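PDB 4TKT: AT-less polyketide synthase from Streptomyces platensis subsp. rosaceus, which probably catalyses the decarboxylative Claisen condensation that extends the polyketide chain, as a ketosynthase domain of an AT-less isomigrastatin synthase. Local coordinates for residues R56-G67 with Y222-S233. Numbering follows the deposited sequence.
Sequences RGVPGRTYSKWG and YLMIGEGQFASS
Within the thiolase-like ketosynthase fold, the loop 56-65 and the short strand 66-67 pack along one side of helix 220-227 and the loop after it. Tyr63 lies at the middle of this contact. Its CG is wedged between the two backbone branches (chi1 59°), which carries the phenol past the helix end to the following loop, where Tyr63 OH donates to Ala231 O at 2.5 Å. Gly226 O lies in the ring plane at its edge, 3.5 Å from Tyr63 CE1, while Arg56 CG lies over one face. A phenylalanine here would probably leave Ala231 O without its phenolic donor. The extended Arg56 side chain runs across that face, its guanidinium plane stacked over Tyr63 CE2. From there Arg56 NH1 donates to Gln229 OE1 (3.0 Å, N-H...O angle 153°), approaching from above the amide plane, and NH2 forms a salt bridge with Asp245, which also accepts from Ser233 OG. Nearer the start of the segment 222-233, Thr62 OG1 donates to Tyr222 O at 2.8 Å; a beta carbon on Gly226 would clash with Thr62 OG1, falling 2.8 Å from it. Farther along, water 3 accepts from Ser64 OG and donates to Ser232 O, while Ser64 CB packs on Ala231 CB at 3.7 Å. At the strand, Tyr222 OH reaches past Ser64 and donates to Trp66 O at 2.7 Å, with that oxygen in the plane of the phenol ring.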
ATOM      1  N   ARG A  56      19.818   1.859 -29.243  1.00 39.74           N
ATOM      2  CA  ARG A  56      20.373   1.561 -27.926  1.00 37.67           C
ATOM      3  C   ARG A  56      21.729   2.222 -27.686  1.00 38.44           C
ATOM      4  O   ARG A  56      22.593   2.220 -28.562  1.00 40.65           O
ATOM      5  CB  ARG A  56      20.521   0.050 -27.746  1.00 38.72           C
ATOM      6  CG  ARG A  56      19.246  -0.699 -27.411  1.00 40.98           C
ATOM      7  CD  ARG A  56      19.510  -2.203 -27.377  1.00 48.30           C
ATOM      8  NE  ARG A  56      18.392  -2.949 -26.809  1.00 61.08           N
ATOM      9  CZ  ARG A  56      18.264  -3.237 -25.516  1.00 74.80           C
ATOM     10  NH1 ARG A  56      19.189  -2.843 -24.650  1.00 82.60           N
ATOM     11  NH2 ARG A  56      17.211  -3.918 -25.087  1.00 77.11           N
ATOM     12  N   GLY A  57      21.902   2.786 -26.495  1.00 35.88           N
ATOM     13  CA  GLY A  57      23.202   3.248 -26.041  1.00 36.96           C
ATOM     14  C   GLY A  57      23.730   4.528 -26.661  1.00 40.39           C
ATOM     15  O   GLY A  57      24.915   4.838 -26.529  1.00 37.27           O
ATOM     16  N   VAL A  58      22.864   5.272 -27.340  1.00 37.96           N
ATOM     17  CA  VAL A  58      23.239   6.586 -27.848  1.00 39.35           C
ATOM     18  C   VAL A  58      23.457   7.545 -26.682  1.00 38.04           C
ATOM     19  O   VAL A  58      22.601   7.663 -25.806  1.00 40.87           O
ATOM     20  CB  VAL A  58      22.168   7.161 -28.791  1.00 46.23           C
ATOM     21  CG1 VAL A  58      22.474   8.612 -29.124  1.00 42.22           C
ATOM     22  CG2 VAL A  58      22.079   6.326 -30.056  1.00 42.58           C
ATOM     23  N   PRO A  59      24.617   8.220 -26.659  1.00 46.55           N
ATOM     24  CA  PRO A  59      24.954   9.158 -25.583  1.00 37.81           C
ATOM     25  C   PRO A  59      23.960  10.313 -25.482  1.00 42.73           C
ATOM     26  O   PRO A  59      23.652  10.952 -26.489  1.00 39.84           O
ATOM     27  CB  PRO A  59      26.340   9.672 -25.987  1.00 39.32           C
ATOM     28  CG  PRO A  59      26.889   8.625 -26.885  1.00 40.32           C
ATOM     29  CD  PRO A  59      25.710   8.089 -27.635  1.00 46.41           C
ATOM     30  N   GLY A  60      23.462  10.565 -24.275  1.00 36.28           N
ATOM     31  CA  GLY A  60      22.552  11.669 -24.037  1.00 36.45           C
ATOM     32  C   GLY A  60      21.125  11.358 -24.438  1.00 44.43           C
ATOM     33  O   GLY A  60      20.270  12.244 -24.461  1.00 49.21           O
ATOM     34  N   ARG A  61      20.868  10.094 -24.755  1.00 41.15           N
ATOM     35  CA  ARG A  61      19.545   9.670 -25.191  1.00 36.12           C
ATOM     36  C   ARG A  61      19.086   8.415 -24.461  1.00 34.69           C
ATOM     37  O   ARG A  61      19.828   7.843 -23.662  1.00 35.09           O
ATOM     38  CB  ARG A  61      19.530   9.422 -26.701  1.00 38.23           C
ATOM     39  CG  ARG A  61      19.851  10.648 -27.546  1.00 42.91           C
ATOM     40  CD  ARG A  61      18.791  11.729 -27.398  1.00 40.79           C
ATOM     41  NE  ARG A  61      19.076  12.890 -28.237  1.00 57.82           N
ATOM     42  CZ  ARG A  61      19.800  13.934 -27.848  1.00 62.27           C
ATOM     43  NH1 ARG A  61      20.316  13.968 -26.627  1.00 65.01           N
ATOM     44  NH2 ARG A  61      20.007  14.946 -28.679  1.00 62.88           N
ATOM     45  N   THR A  62      17.854   8.000 -24.739  1.00 34.46           N
ATOM     46  CA  THR A  62      17.306   6.766 -24.190  1.00 33.17           C
ATOM     47  C   THR A  62      16.361   6.120 -25.197  1.00 34.37           C
ATOM     48  O   THR A  62      15.721   6.809 -25.990  1.00 39.29           O
ATOM     49  CB  THR A  62      16.557   7.011 -22.867  1.00 34.01           C
ATOM     50  OG1 THR A  62      16.069   5.765 -22.356  1.00 35.11           O
ATOM     51  CG2 THR A  62      15.388   7.956 -23.076  1.00 32.26           C
ATOM     52  N   TYR A  63      16.283   4.794 -25.172  1.00 38.44           N
ATOM     53  CA  TYR A  63      15.455   4.066 -26.125  1.00 38.28           C
ATOM     54  C   TYR A  63      14.148   3.606 -25.490  1.00 38.45           C
ATOM     55  O   TYR A  63      13.326   2.952 -26.135  1.00 40.80           O
ATOM     56  CB  TYR A  63      16.222   2.872 -26.700  1.00 35.84           C
ATOM     57  CG  TYR A  63      16.697   1.888 -25.661  1.00 34.20           C
ATOM     58  CD1 TYR A  63      17.869   2.108 -24.948  1.00 37.92           C
ATOM     59  CD2 TYR A  63      15.975   0.734 -25.395  1.00 33.87           C
ATOM     60  CE1 TYR A  63      18.304   1.211 -23.994  1.00 39.44           C
ATOM     61  CE2 TYR A  63      16.400  -0.168 -24.445  1.00 39.18           C
ATOM     62  CZ  TYR A  63      17.564   0.073 -23.747  1.00 39.96           C
ATOM     63  OH  TYR A  63      17.985  -0.832 -22.800  1.00 39.73           O
ATOM     64  N   SER A  64      13.959   3.956 -24.223  1.00 35.42           N
ATOM     65  CA  SER A  64      12.712   3.669 -23.527  1.00 36.18           C
ATOM     66  C   SER A  64      11.856   4.922 -23.437  1.00 36.05           C
ATOM     67  O   SER A  64      12.361   6.006 -23.144  1.00 39.44           O
ATOM     68  CB  SER A  64      12.984   3.121 -22.127  1.00 37.14           C
ATOM     69  OG  SER A  64      11.776   2.963 -21.404  1.00 40.24           O
ATOM     70  N   LYS A  65      10.560   4.774 -23.689  1.00 36.87           N
ATOM     71  CA  LYS A  65       9.633   5.894 -23.585  1.00 36.85           C
ATOM     72  C   LYS A  65       8.338   5.473 -22.900  1.00 34.71           C
ATOM     73  O   LYS A  65       7.299   6.110 -23.066  1.00 36.46           O
ATOM     74  CB  LYS A  65       9.334   6.473 -24.969  1.00 36.62           C
ATOM     75  CG  LYS A  65       8.702   5.490 -25.935  1.00 37.55           C
ATOM     76  CD  LYS A  65       8.313   6.182 -27.232  1.00 40.72           C
ATOM     77  CE  LYS A  65       7.546   5.252 -28.155  1.00 51.19           C
ATOM     78  NZ  LYS A  65       7.033   5.969 -29.358  1.00 61.42           N
ATOM     79  N   TRP A  66       8.412   4.398 -22.123  1.00 34.34           N
ATOM     80  CA  TRP A  66       7.238   3.856 -21.451  1.00 32.29           C
ATOM     81  C   TRP A  66       7.411   3.827 -19.938  1.00 33.61           C
ATOM     82  O   TRP A  66       8.524   3.956 -19.427  1.00 33.66           O
ATOM     83  CB  TRP A  66       6.939   2.448 -21.966  1.00 37.63           C
ATOM     84  CG  TRP A  66       6.782   2.377 -23.448  1.00 39.21           C
ATOM     85  CD1 TRP A  66       5.631   2.549 -24.160  1.00 36.35           C
ATOM     86  CD2 TRP A  66       7.812   2.115 -24.409  1.00 38.79           C
ATOM     87  NE1 TRP A  66       5.880   2.411 -25.504  1.00 37.95           N
ATOM     88  CE2 TRP A  66       7.211   2.143 -25.683  1.00 42.54           C
ATOM     89  CE3 TRP A  66       9.184   1.861 -24.314  1.00 37.41           C
ATOM     90  CZ2 TRP A  66       7.935   1.924 -26.854  1.00 41.13           C
ATOM     91  CZ3 TRP A  66       9.900   1.640 -25.479  1.00 41.80           C
ATOM     92  CH2 TRP A  66       9.275   1.676 -26.732  1.00 39.92           C
ATOM     93  N   GLY A  67       6.302   3.650 -19.227  1.00 31.79           N
ATOM     94  CA  GLY A  67       6.340   3.529 -17.781  1.00 28.94           C
ATOM     95  C   GLY A  67       4.976   3.311 -17.160  1.00 33.50           C
ATOM     96  O   GLY A  67       3.947   3.559 -17.786  1.00 30.26           O
ATOM     97  N   TYR A 222      15.622   7.736 -16.892  1.00 32.31           N
ATOM     98  CA  TYR A 222      15.468   7.132 -18.207  1.00 29.14           C
ATOM     99  C   TYR A 222      16.754   7.205 -19.022  1.00 29.28           C
ATOM    100  O   TYR A 222      17.065   6.285 -19.776  1.00 30.89           O
ATOM    101  CB  TYR A 222      14.311   7.791 -18.957  1.00 31.61           C
ATOM    102  CG  TYR A 222      12.977   7.214 -18.551  1.00 32.11           C
ATOM    103  CD1 TYR A 222      12.318   7.670 -17.415  1.00 30.71           C
ATOM    104  CD2 TYR A 222      12.394   6.190 -19.282  1.00 25.72           C
ATOM    105  CE1 TYR A 222      11.103   7.130 -17.030  1.00 24.01           C
ATOM    106  CE2 TYR A 222      11.182   5.643 -18.907  1.00 28.17           C
ATOM    107  CZ  TYR A 222      10.541   6.117 -17.780  1.00 28.03           C
ATOM    108  OH  TYR A 222       9.336   5.575 -17.406  1.00 24.25           O
ATOM    109  N   LEU A 223      17.507   8.288 -18.862  1.00 26.72           N
ATOM    110  CA  LEU A 223      18.809   8.395 -19.509  1.00 27.69           C
ATOM    111  C   LEU A 223      19.772   7.368 -18.923  1.00 35.99           C
ATOM    112  O   LEU A 223      20.733   6.954 -19.570  1.00 40.13           O
ATOM    113  CB  LEU A 223      19.380   9.805 -19.354  1.00 27.94           C
ATOM    114  CG  LEU A 223      18.696  10.925 -20.141  1.00 35.07           C
ATOM    115  CD1 LEU A 223      19.267  12.277 -19.750  1.00 35.84           C
ATOM    116  CD2 LEU A 223      18.838  10.703 -21.639  1.00 34.18           C
HETATM  117  N   MSE A 224      19.496   6.958 -17.692  1.00 36.82           N
HETATM  118  CA  MSE A 224      20.357   6.031 -16.975  1.00 32.13           C
HETATM  119  C   MSE A 224      20.128   4.587 -17.406  1.00 36.74           C
HETATM  120  O   MSE A 224      21.079   3.846 -17.657  1.00 39.98           O
HETATM  121  CB  MSE A 224      20.130   6.168 -15.473  1.00 31.84           C
HETATM  122  CG  MSE A 224      21.137   5.427 -14.623  1.00 32.65           C
HETATM  123 SE   MSE A 224      20.268   4.394 -13.227  1.00141.04          SE
HETATM  124  CE  MSE A 224      19.922   2.777 -14.239  1.00 25.20           C
ATOM    125  N   ILE A 225      18.864   4.188 -17.485  1.00 31.90           N
ATOM    126  CA  ILE A 225      18.527   2.836 -17.913  1.00 33.40           C
ATOM    127  C   ILE A 225      18.771   2.663 -19.409  1.00 35.66           C
ATOM    128  O   ILE A 225      18.840   1.542 -19.911  1.00 40.58           O
ATOM    129  CB  ILE A 225      17.063   2.482 -17.586  1.00 26.15           C
ATOM    130  CG1 ILE A 225      16.100   3.383 -18.357  1.00 37.37           C
ATOM    131  CG2 ILE A 225      16.811   2.601 -16.098  1.00 25.16           C
ATOM    132  CD1 ILE A 225      14.636   3.058 -18.106  1.00 36.57           C
ATOM    133  N   GLY A 226      18.903   3.779 -20.118  1.00 28.32           N
ATOM    134  CA  GLY A 226      19.231   3.745 -21.530  1.00 29.52           C
ATOM    135  C   GLY A 226      20.713   3.498 -21.730  1.00 34.96           C
ATOM    136  O   GLY A 226      21.118   2.704 -22.578  1.00 38.53           O
ATOM    137  N   GLU A 227      21.524   4.183 -20.932  1.00 30.04           N
ATOM    138  CA  GLU A 227      22.969   4.029 -20.994  1.00 34.02           C
ATOM    139  C   GLU A 227      23.388   2.640 -20.528  1.00 34.34           C
ATOM    140  O   GLU A 227      24.216   1.987 -21.160  1.00 39.20           O
ATOM    141  CB  GLU A 227      23.654   5.097 -20.142  1.00 38.01           C
ATOM    142  CG  GLU A 227      25.160   5.145 -20.304  1.00 50.40           C
ATOM    143  CD  GLU A 227      25.826   6.016 -19.259  1.00 65.67           C
ATOM    144  OE1 GLU A 227      26.658   6.870 -19.635  1.00 76.18           O
ATOM    145  OE2 GLU A 227      25.525   5.842 -18.059  1.00 68.14           O
ATOM    146  N   GLY A 228      22.805   2.192 -19.421  1.00 34.79           N
ATOM    147  CA  GLY A 228      23.136   0.898 -18.856  1.00 34.24           C
ATOM    148  C   GLY A 228      22.429  -0.254 -19.544  1.00 40.20           C
ATOM    149  O   GLY A 228      22.663  -1.417 -19.216  1.00 43.29           O
ATOM    150  N   GLN A 229      21.564   0.080 -20.497  1.00 43.09           N
ATOM    151  CA  GLN A 229      20.804  -0.909 -21.255  1.00 30.88           C
ATOM    152  C   GLN A 229      19.951  -1.798 -20.353  1.00 37.75           C
ATOM    153  O   GLN A 229      19.755  -2.977 -20.642  1.00 39.43           O
ATOM    154  CB  GLN A 229      21.741  -1.780 -22.093  1.00 38.83           C
ATOM    155  CG  GLN A 229      22.766  -1.004 -22.894  1.00 47.95           C
ATOM    156  CD  GLN A 229      22.501  -1.075 -24.377  1.00 54.79           C
ATOM    157  OE1 GLN A 229      21.401  -0.774 -24.833  1.00 68.56           O
ATOM    158  NE2 GLN A 229      23.504  -1.489 -25.140  1.00 48.21           N
ATOM    159  N   PHE A 230      19.452  -1.231 -19.259  1.00 35.24           N
ATOM    160  CA  PHE A 230      18.572  -1.969 -18.359  1.00 33.94           C
ATOM    161  C   PHE A 230      17.136  -1.959 -18.867  1.00 34.49           C
ATOM    162  O   PHE A 230      16.318  -2.780 -18.456  1.00 35.30           O
ATOM    163  CB  PHE A 230      18.615  -1.387 -16.946  1.00 31.89           C
ATOM    164  CG  PHE A 230      19.976  -1.401 -16.320  1.00 37.90           C
ATOM    165  CD1 PHE A 230      20.587  -2.598 -15.982  1.00 39.69           C
ATOM    166  CD2 PHE A 230      20.640  -0.216 -16.049  1.00 38.54           C
ATOM    167  CE1 PHE A 230      21.840  -2.614 -15.397  1.00 40.44           C
ATOM    168  CE2 PHE A 230      21.892  -0.224 -15.464  1.00 41.37           C
ATOM    169  CZ  PHE A 230      22.494  -1.425 -15.137  1.00 41.33           C
ATOM    170  N   ALA A 231      16.833  -1.021 -19.758  1.00 28.41           N
ATOM    171  CA  ALA A 231      15.469  -0.847 -20.242  1.00 33.86           C
ATOM    172  C   ALA A 231      15.119  -1.857 -21.328  1.00 37.90           C
ATOM    173  O   ALA A 231      15.967  -2.226 -22.140  1.00 43.98           O
ATOM    174  CB  ALA A 231      15.272   0.568 -20.758  1.00 28.27           C
ATOM    175  N   SER A 232      13.866  -2.305 -21.334  1.00 35.90           N
ATOM    176  CA  SER A 232      13.377  -3.198 -22.380  1.00 38.97           C
ATOM    177  C   SER A 232      12.974  -2.405 -23.621  1.00 39.82           C
ATOM    178  O   SER A 232      12.512  -1.268 -23.523  1.00 35.03           O
ATOM    179  CB  SER A 232      12.197  -4.033 -21.876  1.00 34.89           C
ATOM    180  OG  SER A 232      11.174  -3.212 -21.341  1.00 32.05           O
ATOM    181  N   SER A 233      13.146  -3.015 -24.787  1.00 40.38           N
ATOM    182  CA  SER A 233      12.901  -2.336 -26.054  1.00 40.80           C
ATOM    183  C   SER A 233      11.429  -2.019 -26.303  1.00 39.76           C
ATOM    184  O   SER A 233      11.110  -1.178 -27.145  1.00 39.43           O
ATOM    185  CB  SER A 233      13.437  -3.180 -27.208  1.00 34.52           C
ATOM    186  OG  SER A 233      14.826  -3.401 -27.062  1.00 62.88           O
TER
HETATM  187  O   HOH W   1      20.339   4.628 -25.052  1.00 27.37           O
HETATM  188  O   HOH W   2      21.765   8.206 -21.798  1.00 30.66           O
HETATM  189  O   HOH W   3      11.539   0.078 -20.890  1.00 36.99           O